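Local coordinates for protein SsfX3 (Streptomyces sp. SF2575, PDB 3SKV) that probably transfers a salicylyl group during the biosynthesis of a tetracycline, using a GDSL/SGNH hydrolase-type domain joined to a jelly-roll domain, at residues L129-E134 / L143-L148; A119-L124 / V155-P160; W95-Y100 / E169-A174. The protein carries 1 engineered substitution. All blocks are in the same frame, centred on the assembly; numbering follows the deposited sequence.

Contact 1: residues L129-E134 / L143-L148; sequences LARTVE and LHVDGL
Val133 and Val145 meet methyl to methyl between two sheets of the jelly-roll domain, where strand 128-134 of one sheet faces strand 141-145 of the other. The strands run nearly antiparallel, but their axes stay 8.6 Å apart at closest approach, and no backbone-to-backbone pairing spans the gap. Val133 divides its two branches: CG2 lies 3.8 Å from Val145 CG2, while CG1 reaches CG of Leu143, whose side chain crosses it at about a right angle. Two valines, short and branched at CB, suit the middle of this layer. In the turn after strand 141-145, Leu148 meets CB of Ala130 with its CD2; Ala130 and Arg131 form a classic beta bulge opposite Val123, which lets both side chains turn toward the facing segment. Arg131 starts with CG anti to the backbone N (chi1 -162°) and then bends at chi2 and chi3, folding past Val145 so that CG1 of that valine sits over one guanidinium face, 3.6 Å from Arg131 NH1. A long cation, apolar along its stem, suits this partly exposed margin. Its end reaches the same turn, where Arg131 NH1 and NH2 each donate to one backbone oxygen, Asp146 O, at 2.9 Å, almost in the guanidinium plane.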
loop_
_atom_site.group_PDB
_atom_site.type_symbol
_atom_site.label_atom_id
_atom_site.label_comp_id
_atom_site.label_asym_id
_atom_site.label_seq_id
_atom_site.Cartn_x
_atom_site.Cartn_y
_atom_site.Cartn_z
ATOM N N LEU A 129 6.084 17.545 0.509
ATOM C CA LEU A 129 6.069 17.248 1.946
ATOM C C LEU A 129 6.260 18.521 2.766
ATOM O O LEU A 129 7.265 19.201 2.610
ATOM C CB LEU A 129 7.096 16.155 2.312
ATOM C CG LEU A 129 7.204 15.745 3.791
ATOM C CD1 LEU A 129 5.894 15.176 4.327
ATOM C CD2 LEU A 129 8.296 14.714 3.979
ATOM N N ALA A 130 5.271 18.852 3.601
ATOM C CA ALA A 130 5.257 20.059 4.441
ATOM C C ALA A 130 5.572 19.744 5.883
ATOM O O ALA A 130 6.216 20.549 6.552
ATOM C CB ALA A 130 3.903 20.752 4.350
ATOM N N ARG A 131 5.091 18.595 6.385
ATOM C CA ARG A 131 5.301 18.196 7.785
ATOM C C ARG A 131 5.207 16.711 7.984
ATOM O O ARG A 131 4.251 16.077 7.529
ATOM C CB ARG A 131 4.254 18.886 8.709
ATOM C CG ARG A 131 4.589 18.933 10.219
ATOM C CD ARG A 131 5.538 20.063 10.579
ATOM N NE ARG A 131 5.305 21.235 9.726
ATOM C CZ ARG A 131 4.529 22.261 10.063
ATOM N NH1 ARG A 131 3.955 22.304 11.260
ATOM N NH2 ARG A 131 4.346 23.265 9.218
ATOM N N THR A 132 6.174 16.162 8.717
ATOM C CA THR A 132 6.147 14.780 9.176
ATOM C C THR A 132 5.785 14.954 10.650
ATOM O O THR A 132 6.430 15.729 11.338
ATOM C CB THR A 132 7.452 14.035 8.869
ATOM O OG1 THR A 132 7.695 14.073 7.463
ATOM C CG2 THR A 132 7.392 12.573 9.269
ATOM N N VAL A 133 4.688 14.339 11.089
ATOM C CA VAL A 133 4.137 14.467 12.443
ATOM C C VAL A 133 4.324 13.152 13.192
ATOM O O VAL A 133 3.980 12.095 12.665
ATOM C CB VAL A 133 2.623 14.875 12.378
ATOM C CG1 VAL A 133 2.036 15.186 13.754
ATOM C CG2 VAL A 133 2.402 16.055 11.441
ATOM N N GLU A 134 4.837 13.221 14.437
ATOM C CA GLU A 134 5.014 12.024 15.265
ATOM C C GLU A 134 3.711 11.794 16.015
ATOM O O GLU A 134 3.242 12.698 16.709
ATOM C CB GLU A 134 6.195 12.164 16.247
ATOM C CG GLU A 134 7.550 12.298 15.573
ATOM C CD GLU A 134 8.704 12.579 16.513
ATOM O OE1 GLU A 134 8.735 13.680 17.111
ATOM O OE2 GLU A 134 9.601 11.711 16.621
ATOM N N LEU A 143 -3.597 16.111 16.871
ATOM C CA LEU A 143 -2.487 16.434 15.983
ATOM C C LEU A 143 -2.728 17.885 15.554
ATOM O O LEU A 143 -3.856 18.245 15.227
ATOM C CB LEU A 143 -2.653 15.447 14.808
ATOM C CG LEU A 143 -1.941 15.569 13.494
ATOM C CD1 LEU A 143 -1.840 14.179 12.851
ATOM C CD2 LEU A 143 -2.729 16.456 12.532
ATOM N N HIS A 144 -1.696 18.726 15.600
ATOM C CA HIS A 144 -1.854 20.109 15.180
ATOM C C HIS A 144 -0.719 20.496 14.283
ATOM O O HIS A 144 0.439 20.454 14.696
ATOM C CB HIS A 144 -2.024 21.080 16.360
ATOM C CG HIS A 144 -2.290 22.485 15.916
ATOM N ND1 HIS A 144 -3.575 23.004 15.880
ATOM C CD2 HIS A 144 -1.427 23.430 15.473
ATOM C CE1 HIS A 144 -3.452 24.243 15.432
ATOM N NE2 HIS A 144 -2.179 24.538 15.155
ATOM N N VAL A 145 -1.054 20.843 13.035
ATOM C CA VAL A 145 -0.091 21.264 12.024
ATOM C C VAL A 145 -0.371 22.723 11.748
ATOM O O VAL A 145 -1.392 23.072 11.160
ATOM C CB VAL A 145 -0.119 20.396 10.730
ATOM C CG1 VAL A 145 0.994 20.800 9.766
ATOM C CG2 VAL A 145 -0.015 18.923 11.060
ATOM N N ASP A 146 0.509 23.576 12.242
ATOM C CA ASP A 146 0.384 25.013 12.036
ATOM C C ASP A 146 1.419 25.386 11.018
ATOM O O ASP A 146 2.284 24.583 10.694
ATOM C CB ASP A 146 0.620 25.771 13.359
ATOM C CG ASP A 146 -0.024 27.143 13.457
ATOM O OD1 ASP A 146 -0.328 27.749 12.387
ATOM O OD2 ASP A 146 -0.187 27.639 14.600
ATOM N N GLY A 147 1.316 26.587 10.505
ATOM C CA GLY A 147 2.280 27.108 9.553
ATOM C C GLY A 147 2.301 26.441 8.204
ATOM O O GLY A 147 3.371 26.107 7.707
ATOM N N LEU A 148 1.116 26.214 7.631
ATOM C CA LEU A 148 0.958 25.690 6.279
ATOM C C LEU A 148 0.833 26.927 5.391
ATOM O O LEU A 148 0.438 27.978 5.908
ATOM C CB LEU A 148 -0.319 24.823 6.136
ATOM C CG LEU A 148 -0.330 23.478 6.843
ATOM C CD1 LEU A 148 -1.654 22.790 6.655
ATOM C CD2 LEU A 148 0.778 22.590 6.326
#

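Contact 2: residues A119-L124 / V155-P160; sequences ALLDVL and VELWLP
Strands 120-125 and 153-158 pair antiparallel in a jelly-roll sheet, with Asp122-Trp158 and Leu124-Glu156 as hydrogen-bonded pairs flanking the non-hydrogen-bonded pair Val123-Leu157; the bond from Leu124 N to Glu156 O is 2.8 Å long and nearly straight at 176°. On the Val123 face, Val123 CG1 lies 4.0 Å from Leu157 CD1, the two side chains side by side and pointing the same way. Leu121 sets CD1 against Leu157 CG and CD2 against Leu159 CD2, 3.8 Å away, branched aliphatics well suited to a buried sheet face. The face of Asp122, Leu124 and Trp158, turned to the GDSL-like region, is more polar. Trp158 NE1 donates to Glu156 OE1 (3.1 Å), two residues back on the same strand, on the anti side of the carboxylate, which answers the buried indole N-H. Leu124 lies across this pair, its CD1 3.8 Å from Trp158 CD1 and its CD2 near both NE1 and the carboxylate. Where regular pairing stops, Pro160 brings CB to within 3.4 Å of Leu120 O. The buried Asp122 carboxylate accepts from Thr132 of strand 128-134 and from Ser203 and Ser205. Arg86 of strand 86-91 makes a cation-pi contact with Trp158, whose indole also packs on helix 208-216.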
loop_
_atom_site.group_PDB
_atom_site.type_symbol
_atom_site.label_atom_id
_atom_site.label_comp_id
_atom_site.label_asym_id
_atom_site.label_seq_id
_atom_site.Cartn_x
_atom_site.Cartn_y
_atom_site.Cartn_z
ATOM N N ALA A 119 5.744 6.174 14.787
ATOM C CA ALA A 119 4.416 6.410 14.212
ATOM C C ALA A 119 4.373 7.793 13.553
ATOM O O ALA A 119 4.288 8.818 14.238
ATOM C CB ALA A 119 3.357 6.290 15.292
ATOM N N LEU A 120 4.494 7.816 12.218
ATOM C CA LEU A 120 4.513 9.066 11.457
ATOM C C LEU A 120 3.302 9.235 10.554
ATOM O O LEU A 120 2.730 8.262 10.077
ATOM C CB LEU A 120 5.825 9.250 10.655
ATOM C CG LEU A 120 7.173 9.164 11.430
ATOM C CD1 LEU A 120 8.337 9.041 10.466
ATOM C CD2 LEU A 120 7.368 10.363 12.397
ATOM N N LEU A 121 2.924 10.487 10.350
ATOM C CA LEU A 121 1.833 10.955 9.528
ATOM C C LEU A 121 2.486 12.050 8.691
ATOM O O LEU A 121 3.182 12.921 9.227
ATOM C CB LEU A 121 0.729 11.525 10.465
ATOM C CG LEU A 121 -0.592 12.212 9.968
ATOM C CD1 LEU A 121 -0.390 13.322 8.976
ATOM C CD2 LEU A 121 -1.694 11.254 9.681
ATOM N N ASP A 122 2.303 11.980 7.371
ATOM C CA ASP A 122 2.849 12.991 6.482
ATOM C C ASP A 122 1.772 13.935 6.045
ATOM O O ASP A 122 0.643 13.512 5.779
ATOM C CB ASP A 122 3.527 12.365 5.261
ATOM C CG ASP A 122 4.929 11.831 5.525
ATOM O OD1 ASP A 122 5.463 12.077 6.635
ATOM O OD2 ASP A 122 5.499 11.174 4.616
ATOM N N VAL A 123 2.132 15.222 5.973
ATOM C CA VAL A 123 1.268 16.291 5.498
ATOM C C VAL A 123 1.928 16.818 4.211
ATOM O O VAL A 123 3.035 17.382 4.238
ATOM C CB VAL A 123 1.028 17.411 6.560
ATOM C CG1 VAL A 123 0.040 18.448 6.050
ATOM C CG2 VAL A 123 0.546 16.834 7.900
ATOM N N LEU A 124 1.255 16.586 3.078
ATOM C CA LEU A 124 1.707 17.078 1.787
ATOM C C LEU A 124 0.839 18.248 1.384
ATOM O O LEU A 124 -0.378 18.222 1.617
ATOM C CB LEU A 124 1.665 15.983 0.724
ATOM C CG LEU A 124 2.937 15.159 0.550
ATOM C CD1 LEU A 124 3.201 14.281 1.750
ATOM C CD2 LEU A 124 2.849 14.330 -0.683
ATOM N N VAL A 155 -4.413 19.613 0.318
ATOM C CA VAL A 155 -3.812 19.030 1.510
ATOM C C VAL A 155 -3.980 17.512 1.488
ATOM O O VAL A 155 -5.115 17.035 1.404
ATOM C CB VAL A 155 -4.380 19.639 2.803
ATOM C CG1 VAL A 155 -3.643 19.072 4.028
ATOM C CG2 VAL A 155 -4.286 21.162 2.775
ATOM N N GLU A 156 -2.867 16.755 1.551
ATOM C CA GLU A 156 -2.934 15.288 1.595
ATOM C C GLU A 156 -2.321 14.853 2.905
ATOM O O GLU A 156 -1.173 15.202 3.213
ATOM C CB GLU A 156 -2.191 14.589 0.439
ATOM C CG GLU A 156 -2.446 15.115 -0.966
ATOM C CD GLU A 156 -1.428 14.701 -2.022
ATOM O OE1 GLU A 156 -0.837 13.604 -1.892
ATOM O OE2 GLU A 156 -1.241 15.464 -2.999
ATOM N N LEU A 157 -3.091 14.118 3.683
ATOM C CA LEU A 157 -2.653 13.542 4.955
ATOM C C LEU A 157 -2.396 12.057 4.669
ATOM O O LEU A 157 -3.352 11.316 4.409
ATOM C CB LEU A 157 -3.772 13.695 6.012
ATOM C CG LEU A 157 -3.691 14.872 6.998
ATOM C CD1 LEU A 157 -3.285 16.170 6.321
ATOM C CD2 LEU A 157 -4.997 15.063 7.684
ATOM N N TRP A 158 -1.116 11.660 4.602
ATOM C CA TRP A 158 -0.728 10.278 4.362
ATOM C C TRP A 158 -0.660 9.598 5.698
ATOM O O TRP A 158 0.239 9.848 6.511
ATOM C CB TRP A 158 0.619 10.207 3.665
ATOM C CG TRP A 158 0.535 10.549 2.227
ATOM C CD1 TRP A 158 0.336 11.783 1.680
ATOM C CD2 TRP A 158 0.762 9.653 1.134
ATOM N NE1 TRP A 158 0.371 11.701 0.302
ATOM C CE2 TRP A 158 0.629 10.405 -0.059
ATOM C CE3 TRP A 158 1.007 8.273 1.046
ATOM C CZ2 TRP A 158 0.755 9.830 -1.318
ATOM C CZ3 TRP A 158 1.070 7.697 -0.203
ATOM C CH2 TRP A 158 0.977 8.474 -1.369
ATOM N N LEU A 159 -1.639 8.765 5.936
ATOM C CA LEU A 159 -1.855 8.045 7.187
ATOM C C LEU A 159 -0.734 7.036 7.489
ATOM O O LEU A 159 -0.084 6.574 6.546
ATOM C CB LEU A 159 -3.255 7.379 7.154
ATOM C CG LEU A 159 -4.489 8.306 6.853
ATOM C CD1 LEU A 159 -5.791 7.627 7.290
ATOM C CD2 LEU A 159 -4.385 9.657 7.595
ATOM N N PRO A 160 -0.471 6.729 8.788
ATOM C CA PRO A 160 0.602 5.782 9.133
ATOM C C PRO A 160 0.469 4.403 8.492
ATOM O O PRO A 160 -0.629 3.893 8.297
ATOM C CB PRO A 160 0.549 5.734 10.669
ATOM C CG PRO A 160 -0.848 6.145 11.000
ATOM C CD PRO A 160 -1.139 7.221 10.016
#

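Contact 3: residues W95-Y100 / E169-A174; sequences WLAVRY and EVRLEA
Trp95 holds CG between its backbone N and carbonyl carbon (chi1 64°), which swings the indole from just before strand 96-103 over the backbone of segment 169-174. Leu172 C and Glu173 N lie 3.5 Å above one ring face, displaced toward its rim, so the large aromatic surface is laid on a peptide unit. Glu173, bent at chi2 (85°), returns its carboxylate to the ring: Trp95 NE1 donates to Glu173 OE1 at 3.0 Å along a nearly straight line. That oxygen sits in the indole plane, yet the N-H reaches it from above the carboxylate, the two planes being 88° apart. A tryptophan suits this place by offering both a broad face and a donor at its edge.

Beyond the indole the segments become adjacent antiparallel strands of one jelly-roll sheet. Ala97 and Arg171 form a hydrogen-bonded pair, with Arg171 N to Ala97 O at 2.7 Å; Val98 and Val170 are the non-hydrogen-bonded pair that follows, and Arg99 N bonds to Glu169 O. The alternation sorts the side chains. Leu96, Val98, Val170 and Leu172 share the apolar face, where Leu96 CB touches Leu172 CD2 at 3.8 Å and Leu96 and Val98 pack on Leu157 of strand 153-158. Ala97, Arg171, Arg99 and Glu169 take the reverse face. Small Ala97 leaves room for Arg171 to fold over it: over one face of the guanidinium lie Ala97 CB, 3.5 Å from Arg171 NH1, and the Trp95 rim carbons CZ3 and CH2, the latter 3.9 Å from Arg171 NH2, with the indole tilted and not stacked. The charge is answered by a salt bridge from Arg171 NH1 to Glu142 OE1. Arg99 extends instead to Asp140, and Glu169 OE2 bonds to Ser34 OG.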
loop_
_atom_site.group_PDB
_atom_site.type_symbol
_atom_site.label_atom_id
_atom_site.label_comp_id
_atom_site.label_asym_id
_atom_site.label_seq_id
_atom_site.Cartn_x
_atom_site.Cartn_y
_atom_site.Cartn_z
ATOM N N TRP A 95 -3.615 26.428 8.998
ATOM C CA TRP A 95 -3.394 25.347 9.966
ATOM C C TRP A 95 -4.463 24.263 9.904
ATOM O O TRP A 95 -5.559 24.484 9.385
ATOM C CB TRP A 95 -3.247 25.890 11.405
ATOM C CG TRP A 95 -4.461 26.567 11.959
ATOM C CD1 TRP A 95 -4.776 27.886 11.864
ATOM C CD2 TRP A 95 -5.540 25.947 12.682
ATOM N NE1 TRP A 95 -5.979 28.132 12.492
ATOM C CE2 TRP A 95 -6.472 26.961 12.997
ATOM C CE3 TRP A 95 -5.823 24.621 13.073
ATOM C CZ2 TRP A 95 -7.644 26.704 13.718
ATOM C CZ3 TRP A 95 -6.978 24.367 13.795
ATOM C CH2 TRP A 95 -7.879 25.395 14.106
ATOM N N LEU A 96 -4.154 23.095 10.456
ATOM C CA LEU A 96 -5.109 22.011 10.575
ATOM C C LEU A 96 -4.910 21.234 11.831
ATOM O O LEU A 96 -3.786 21.093 12.331
ATOM C CB LEU A 96 -5.245 21.106 9.317
ATOM C CG LEU A 96 -4.196 20.045 8.962
ATOM C CD1 LEU A 96 -4.217 18.829 9.917
ATOM C CD2 LEU A 96 -4.490 19.505 7.606
ATOM N N ALA A 97 -5.991 20.683 12.318
ATOM C CA ALA A 97 -5.958 19.852 13.523
ATOM C C ALA A 97 -6.790 18.618 13.277
ATOM O O ALA A 97 -7.822 18.705 12.623
ATOM C CB ALA A 97 -6.470 20.628 14.729
ATOM N N VAL A 98 -6.309 17.462 13.724
ATOM C CA VAL A 98 -7.004 16.184 13.580
ATOM C C VAL A 98 -7.062 15.496 14.940
ATOM O O VAL A 98 -6.034 15.350 15.597
ATOM C CB VAL A 98 -6.377 15.243 12.520
ATOM C CG1 VAL A 98 -7.159 13.930 12.426
ATOM C CG2 VAL A 98 -6.304 15.906 11.154
ATOM N N ARG A 99 -8.274 15.103 15.364
ATOM C CA ARG A 99 -8.523 14.334 16.569
ATOM C C ARG A 99 -8.488 12.858 16.117
ATOM O O ARG A 99 -9.275 12.433 15.261
ATOM C CB ARG A 99 -9.850 14.714 17.228
ATOM C CG ARG A 99 -9.986 14.052 18.575
ATOM C CD ARG A 99 -11.179 14.570 19.310
ATOM N NE ARG A 99 -11.529 13.655 20.392
ATOM C CZ ARG A 99 -12.760 13.475 20.836
ATOM N NH1 ARG A 99 -13.768 14.163 20.311
ATOM N NH2 ARG A 99 -13.000 12.606 21.806
ATOM N N TYR A 100 -7.531 12.107 16.661
ATOM C CA TYR A 100 -7.272 10.750 16.229
ATOM C C TYR A 100 -6.984 9.775 17.360
ATOM O O TYR A 100 -6.800 10.148 18.526
ATOM C CB TYR A 100 -6.058 10.770 15.249
ATOM C CG TYR A 100 -4.729 11.008 15.946
ATOM C CD1 TYR A 100 -4.302 12.294 16.253
ATOM C CD2 TYR A 100 -3.914 9.941 16.333
ATOM C CE1 TYR A 100 -3.097 12.516 16.924
ATOM C CE2 TYR A 100 -2.702 10.152 16.995
ATOM C CZ TYR A 100 -2.300 11.443 17.294
ATOM O OH TYR A 100 -1.104 11.661 17.950
ATOM N N GLU A 169 -12.450 14.106 14.224
ATOM C CA GLU A 169 -12.664 15.499 13.820
ATOM C C GLU A 169 -11.479 16.082 13.075
ATOM O O GLU A 169 -10.334 15.700 13.313
ATOM C CB GLU A 169 -12.881 16.344 15.092
ATOM C CG GLU A 169 -13.514 17.717 14.899
ATOM C CD GLU A 169 -13.436 18.634 16.107
ATOM O OE1 GLU A 169 -12.856 18.235 17.149
ATOM O OE2 GLU A 169 -13.948 19.772 16.002
ATOM N N VAL A 170 -11.766 17.027 12.186
ATOM C CA VAL A 170 -10.795 17.832 11.470
ATOM C C VAL A 170 -11.142 19.274 11.831
ATOM O O VAL A 170 -12.320 19.652 11.840
ATOM C CB VAL A 170 -10.745 17.587 9.946
ATOM C CG1 VAL A 170 -9.756 18.540 9.265
ATOM C CG2 VAL A 170 -10.362 16.134 9.644
ATOM N N ARG A 171 -10.144 20.049 12.223
ATOM C CA ARG A 171 -10.392 21.445 12.541
ATOM C C ARG A 171 -9.541 22.332 11.659
ATOM O O ARG A 171 -8.412 21.978 11.317
ATOM C CB ARG A 171 -10.151 21.738 14.018
ATOM C CG ARG A 171 -11.350 21.446 14.894
ATOM C CD ARG A 171 -10.999 21.430 16.376
ATOM N NE ARG A 171 -10.192 22.593 16.744
ATOM C CZ ARG A 171 -8.978 22.517 17.276
ATOM N NH1 ARG A 171 -8.447 21.340 17.566
ATOM N NH2 ARG A 171 -8.304 23.622 17.563
ATOM N N LEU A 172 -10.097 23.471 11.271
ATOM C CA LEU A 172 -9.453 24.464 10.409
ATOM C C LEU A 172 -9.752 25.846 10.970
ATOM O O LEU A 172 -10.609 25.981 11.869
ATOM C CB LEU A 172 -9.978 24.369 8.951
ATOM C CG LEU A 172 -9.943 22.993 8.274
ATOM C CD1 LEU A 172 -10.781 22.983 7.013
ATOM C CD2 LEU A 172 -8.520 22.548 7.989
ATOM N N GLU A 173 -9.055 26.879 10.427
ATOM C CA GLU A 173 -9.228 28.269 10.813
ATOM C C GLU A 173 -10.686 28.671 10.573
ATOM O O GLU A 173 -11.314 28.170 9.633
ATOM C CB GLU A 173 -8.267 29.154 9.995
ATOM C CG GLU A 173 -8.226 30.625 10.402
ATOM C CD GLU A 173 -7.287 30.944 11.550
ATOM O OE1 GLU A 173 -7.604 30.585 12.710
ATOM O OE2 GLU A 173 -6.228 31.558 11.288
ATOM N N ALA A 174 -11.224 29.564 11.419
ATOM C CA ALA A 174 -12.583 30.076 11.243
ATOM C C ALA A 174 -12.662 30.816 9.892
ATOM O O ALA A 174 -11.728 31.540 9.516
ATOM C CB ALA A 174 -12.905 31.050 12.365
#

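Overall arrangement
Contacts 2 and 3 are pairings within a sheet, buried and held by backbone hydrogen bonds, each in one of the two sheets of the jelly roll; contact 1 is a meeting between those sheets, partly buried and joined by side-chain packing and an arginine on a backbone carbonyl. Its strand 128-134 lies beside 120-125 of contact 2, and its strand 141-145 beside 96-103 of contact 3. Leu96 packs on Val155 and Leu157, and Val98 on Leu157, so contacts 2 and 3 share the apolar interior. Their other faces differ: in contact 2 serine and threonine hydroxyls bond to Asp122, whereas in contact 3, farther from the chain's centre, Arg171 and Arg99 form salt bridges to acidic residues outside its two segments.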